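Local coordinates for protein carboxypeptidase D (Drosophila melanogaster, PDB 3MN8) that uses zinc to release C-terminal arginine or lysine from peptides and proteins, in the processing of growth factors, peptide hormones and neuropeptides, at residues A[93-104]-A[209-218]. Numbering follows the deposited sequence.
With ZN (zinc ion), chain F; GEM ((2-guanidinoethylmercapto)succinic acid), chain G.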
loop_
_atom_site.group_PDB
_atom_site.type_symbol
_atom_site.label_atom_id
_atom_site.label_comp_id
_atom_site.label_asym_id
_atom_site.label_seq_id
_atom_site.Cartn_x
_atom_site.Cartn_y
_atom_site.Cartn_z
ATOM N N PRO A 93 -5.828 -8.610 -2.659
ATOM C CA PRO A 93 -5.937 -7.761 -1.471
ATOM C C PRO A 93 -4.917 -6.638 -1.594
ATOM O O PRO A 93 -3.794 -6.833 -2.066
ATOM C CB PRO A 93 -5.580 -8.702 -0.304
ATOM C CG PRO A 93 -4.997 -9.929 -0.924
ATOM C CD PRO A 93 -4.962 -9.770 -2.432
ATOM N N VAL A 94 -5.320 -5.446 -1.183
ATOM C CA VAL A 94 -4.466 -4.288 -1.295
ATOM C C VAL A 94 -4.706 -3.445 -0.056
ATOM O O VAL A 94 -5.752 -3.588 0.586
ATOM C CB VAL A 94 -4.820 -3.476 -2.551
ATOM C CG1 VAL A 94 -3.878 -2.298 -2.706
ATOM C CG2 VAL A 94 -4.790 -4.366 -3.791
ATOM N N LYS A 95 -3.748 -2.583 0.290
ATOM C CA LYS A 95 -3.900 -1.678 1.435
ATOM C C LYS A 95 -3.339 -0.273 1.201
ATOM O O LYS A 95 -2.370 -0.077 0.460
ATOM C CB LYS A 95 -3.285 -2.281 2.700
ATOM C CG LYS A 95 -1.783 -2.484 2.649
ATOM C CD LYS A 95 -1.434 -3.915 3.048
ATOM C CE LYS A 95 -0.067 -3.985 3.721
ATOM N NZ LYS A 95 1.031 -3.349 2.943
ATOM N N TYR A 96 -3.977 0.703 1.832
ATOM C CA TYR A 96 -3.445 2.060 1.917
ATOM C C TYR A 96 -3.250 2.428 3.388
ATOM O O TYR A 96 -4.190 2.335 4.188
ATOM C CB TYR A 96 -4.402 3.060 1.268
ATOM C CG TYR A 96 -4.209 3.222 -0.220
ATOM C CD1 TYR A 96 -3.011 2.865 -0.827
ATOM C CD2 TYR A 96 -5.223 3.746 -1.021
ATOM C CE1 TYR A 96 -2.824 3.030 -2.182
ATOM C CE2 TYR A 96 -5.046 3.909 -2.385
ATOM C CZ TYR A 96 -3.840 3.542 -2.961
ATOM O OH TYR A 96 -3.629 3.680 -4.316
ATOM N N ILE A 97 -2.039 2.818 3.771
ATOM C CA ILE A 97 -1.862 3.305 5.136
ATOM C C ILE A 97 -1.480 4.776 5.110
ATOM O O ILE A 97 -0.851 5.236 4.156
ATOM C CB ILE A 97 -0.840 2.486 5.968
ATOM C CG1 ILE A 97 -1.258 1.007 6.093
ATOM C CG2 ILE A 97 -0.752 3.069 7.368
ATOM C CD1 ILE A 97 -0.782 0.110 4.990
ATOM N N ALA A 98 -1.875 5.510 6.148
ATOM C CA ALA A 98 -1.525 6.918 6.257
ATOM C C ALA A 98 -1.105 7.303 7.679
ATOM O O ALA A 98 -1.204 6.509 8.611
ATOM C CB ALA A 98 -2.686 7.769 5.802
ATOM N N ASN A 99 -0.624 8.530 7.823
ATOM C CA ASN A 99 -0.394 9.140 9.126
ATOM C C ASN A 99 0.470 8.335 10.089
ATOM O O ASN A 99 0.224 8.360 11.303
ATOM C CB ASN A 99 -1.726 9.471 9.803
ATOM C CG ASN A 99 -1.559 10.426 10.974
ATOM O OD1 ASN A 99 -1.974 10.138 12.092
ATOM N ND2 ASN A 99 -0.929 11.563 10.720
ATOM N N MET A 100 1.478 7.634 9.570
ATOM C CA MET A 100 2.367 6.889 10.457
ATOM C C MET A 100 3.205 7.879 11.243
ATOM O O MET A 100 3.508 7.670 12.419
ATOM C CB MET A 100 3.235 5.890 9.694
ATOM C CG MET A 100 4.446 6.476 9.001
ATOM S SD MET A 100 5.396 5.171 8.201
ATOM C CE MET A 100 5.456 3.958 9.519
ATOM N N HIS A 101 3.573 8.969 10.586
ATOM C CA HIS A 101 4.088 10.121 11.295
ATOM C C HIS A 101 2.882 11.005 11.579
ATOM O O HIS A 101 2.303 11.619 10.660
ATOM C CB HIS A 101 5.151 10.846 10.474
ATOM C CG HIS A 101 6.349 10.000 10.177
ATOM N ND1 HIS A 101 6.599 9.471 8.930
ATOM C CD2 HIS A 101 7.350 9.567 10.978
ATOM C CE1 HIS A 101 7.716 8.765 8.971
ATOM N NE2 HIS A 101 8.191 8.807 10.202
ATOM N N GLY A 102 2.489 11.018 12.855
ATOM C CA GLY A 102 1.313 11.731 13.324
ATOM C C GLY A 102 1.133 13.165 12.836
ATOM O O GLY A 102 0.005 13.639 12.703
ATOM N N ASP A 103 2.233 13.867 12.576
ATOM C CA ASP A 103 2.155 15.252 12.113
ATOM C C ASP A 103 2.053 15.376 10.588
ATOM O O ASP A 103 1.941 16.474 10.059
ATOM C CB ASP A 103 3.343 16.055 12.643
ATOM C CG ASP A 103 4.664 15.314 12.508
ATOM O OD1 ASP A 103 5.629 15.712 13.189
ATOM O OD2 ASP A 103 4.746 14.341 11.726
ATOM N N GLU A 104 2.111 14.245 9.891
ATOM C CA GLU A 104 1.916 14.213 8.444
ATOM C C GLU A 104 0.504 13.715 8.175
ATOM O O GLU A 104 0.247 12.502 8.159
ATOM C CB GLU A 104 2.942 13.298 7.786
ATOM C CG GLU A 104 4.389 13.671 8.079
ATOM C CD GLU A 104 5.341 12.601 7.617
ATOM O OE1 GLU A 104 4.885 11.701 6.889
ATOM O OE2 GLU A 104 6.531 12.642 7.986
ATOM N N PRO A 209 -2.044 -12.196 1.957
ATOM C CA PRO A 209 -1.188 -12.100 0.776
ATOM C C PRO A 209 -1.381 -10.769 0.038
ATOM O O PRO A 209 -1.761 -10.741 -1.136
ATOM C CB PRO A 209 -1.705 -13.242 -0.086
ATOM C CG PRO A 209 -3.169 -13.298 0.259
ATOM C CD PRO A 209 -3.216 -13.066 1.724
ATOM N N PHE A 210 -1.115 -9.666 0.720
ATOM C CA PHE A 210 -1.235 -8.366 0.080
ATOM C C PHE A 210 -0.400 -8.274 -1.181
ATOM O O PHE A 210 0.740 -8.721 -1.222
ATOM C CB PHE A 210 -0.880 -7.253 1.053
ATOM C CG PHE A 210 -1.911 -7.053 2.107
ATOM C CD1 PHE A 210 -1.691 -7.480 3.407
ATOM C CD2 PHE A 210 -3.128 -6.485 1.789
ATOM C CE1 PHE A 210 -2.649 -7.310 4.380
ATOM C CE2 PHE A 210 -4.089 -6.314 2.760
ATOM C CZ PHE A 210 -3.851 -6.729 4.057
ATOM N N VAL A 211 -0.988 -7.691 -2.212
ATOM C CA VAL A 211 -0.376 -7.662 -3.530
ATOM C C VAL A 211 0.324 -6.335 -3.777
ATOM O O VAL A 211 1.434 -6.294 -4.296
ATOM C CB VAL A 211 -1.425 -7.894 -4.648
ATOM C CG1 VAL A 211 -0.832 -7.579 -6.012
ATOM C CG2 VAL A 211 -1.982 -9.332 -4.598
ATOM N N LEU A 212 -0.336 -5.254 -3.389
ATOM C CA LEU A 212 0.155 -3.900 -3.618
ATOM C C LEU A 212 -0.208 -3.041 -2.409
ATOM O O LEU A 212 -1.161 -3.346 -1.700
ATOM C CB LEU A 212 -0.485 -3.333 -4.895
ATOM C CG LEU A 212 -0.401 -1.838 -5.240
ATOM C CD1 LEU A 212 1.030 -1.358 -5.215
ATOM C CD2 LEU A 212 -1.026 -1.578 -6.614
ATOM N N SER A 213 0.536 -1.962 -2.185
ATOM C CA SER A 213 0.324 -1.115 -1.013
ATOM C C SER A 213 0.996 0.247 -1.142
ATOM O O SER A 213 1.942 0.429 -1.900
ATOM C CB SER A 213 0.863 -1.819 0.237
ATOM O OG SER A 213 0.825 -0.954 1.354
ATOM N N ALA A 214 0.512 1.210 -0.378
ATOM C CA ALA A 214 1.146 2.515 -0.351
ATOM C C ALA A 214 0.990 3.093 1.035
ATOM O O ALA A 214 -0.037 2.870 1.671
ATOM C CB ALA A 214 0.514 3.426 -1.376
ATOM N N ASN A 215 2.012 3.799 1.524
ATOM C CA ASN A 215 1.834 4.590 2.739
ATOM C C ASN A 215 2.228 6.074 2.569
ATOM O O ASN A 215 3.174 6.419 1.844
ATOM C CB ASN A 215 2.395 3.906 4.010
ATOM C CG ASN A 215 3.889 4.015 4.137
ATOM O OD1 ASN A 215 4.384 4.698 5.032
ATOM N ND2 ASN A 215 4.624 3.332 3.259
ATOM N N PHE A 216 1.449 6.945 3.211
ATOM C CA PHE A 216 1.464 8.351 2.884
ATOM C C PHE A 216 2.137 9.167 3.956
ATOM O O PHE A 216 1.928 8.959 5.151
ATOM C CB PHE A 216 0.040 8.838 2.631
ATOM C CG PHE A 216 -0.658 8.068 1.558
ATOM C CD1 PHE A 216 -1.392 6.935 1.860
ATOM C CD2 PHE A 216 -0.546 8.452 0.233
ATOM C CE1 PHE A 216 -2.015 6.213 0.860
ATOM C CE2 PHE A 216 -1.169 7.724 -0.774
ATOM C CZ PHE A 216 -1.900 6.610 -0.460
ATOM N N HIS A 217 2.946 10.110 3.497
ATOM C CA HIS A 217 3.716 10.963 4.362
ATOM C C HIS A 217 3.578 12.391 3.870
ATOM O O HIS A 217 3.016 12.635 2.806
ATOM C CB HIS A 217 5.187 10.544 4.323
ATOM C CG HIS A 217 5.445 9.193 4.914
ATOM N ND1 HIS A 217 6.010 9.023 6.159
ATOM C CD2 HIS A 217 5.202 7.947 4.437
ATOM C CE1 HIS A 217 6.116 7.734 6.422
ATOM N NE2 HIS A 217 5.630 7.058 5.393
ATOM N N GLY A 218 4.102 13.330 4.646
ATOM C CA GLY A 218 4.077 14.723 4.257
ATOM C C GLY A 218 5.455 15.295 4.472
ATOM O O GLY A 218 6.285 14.685 5.150
HETATM ZN ZN ZN F . 6.643 10.762 7.217
HETATM C C8 GEM G . 10.891 9.601 5.174
HETATM S S7 GEM G . 10.091 8.208 4.427
HETATM C C6 GEM G . 10.226 8.638 2.715
HETATM C C5 GEM G . 11.654 8.944 2.268
HETATM N N3 GEM G . 12.399 7.695 2.292
HETATM C C1 GEM G . 13.710 7.543 2.142
HETATM N N4 GEM G . 14.254 6.333 2.188
HETATM N N2 GEM G . 14.486 8.604 1.949
HETATM C C9 GEM G . 11.084 9.275 6.631
HETATM O O14 GEM G . 10.591 8.211 7.068
HETATM O O15 GEM G . 11.732 10.065 7.350
HETATM C C10 GEM G . 10.127 10.920 4.975
HETATM C C11 GEM G . 8.789 11.057 5.692
HETATM O O12 GEM G . 7.809 11.452 5.014
HETATM O O13 GEM G . 8.710 10.815 6.924
HETATM O O HOH W 1 2.015 6.817 6.676
#
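The zinc site of an M14 metallocarboxypeptidase shows how neighbouring parallel strands can bring distant ligands together: His101 and Glu104, from the HxxE motif beyond strand 93-97, meet His217 of strand 212-217. His101 ND1 and His217 ND1 each lie 2.1 Å from zinc, their rings rim to rim with planes 55° apart, while Glu104 binds through both carboxylate oxygens. The inhibitor (2-guanidinoethylmercapto)succinic acid adds its O13, 2.1 Å from the metal. Second-shell contacts fix the rotation of the His217 ring: NE2 donates to Asn215 OD1 at 2.7 Å, from above that amide's plane, and Met100 SD lies at the ring edge. Asp172 accepts a bond from His101 NE2, probably making this imidazole a stronger ligand. Asn99 ties down the metal-binding turn, its ND2 reaching both Gly102 O and Glu104 O within its own amide plane, while its OD1 is held by Thr142.

Behind the site the strands run side by side, joined by backbone bonds such as Ile97 N to Ala214 O (2.9 Å). On one face, with CG anti to the carbonyl carbon (chi1 -86°), the Tyr96 ring lies where the edge of Phe216 meets its face, planes at 76°, and Ala214 CB packs against its CE1. On the other, Lys95 bends so that CD sits over the centre of the Phe210 ring, 3.3 Å from its centroid. NZ then makes a weak bond to Ser213 OG, with Asn293 as its stronger partner; Ser213 OG also bonds Glu301.

Both strands are central in the eight-stranded mixed sheet: strand 136-140 borders 93-97 and strand 300-305, carrying Glu305, borders 212-217, while helices 106-121 and 317-333 cover the Tyr96 face.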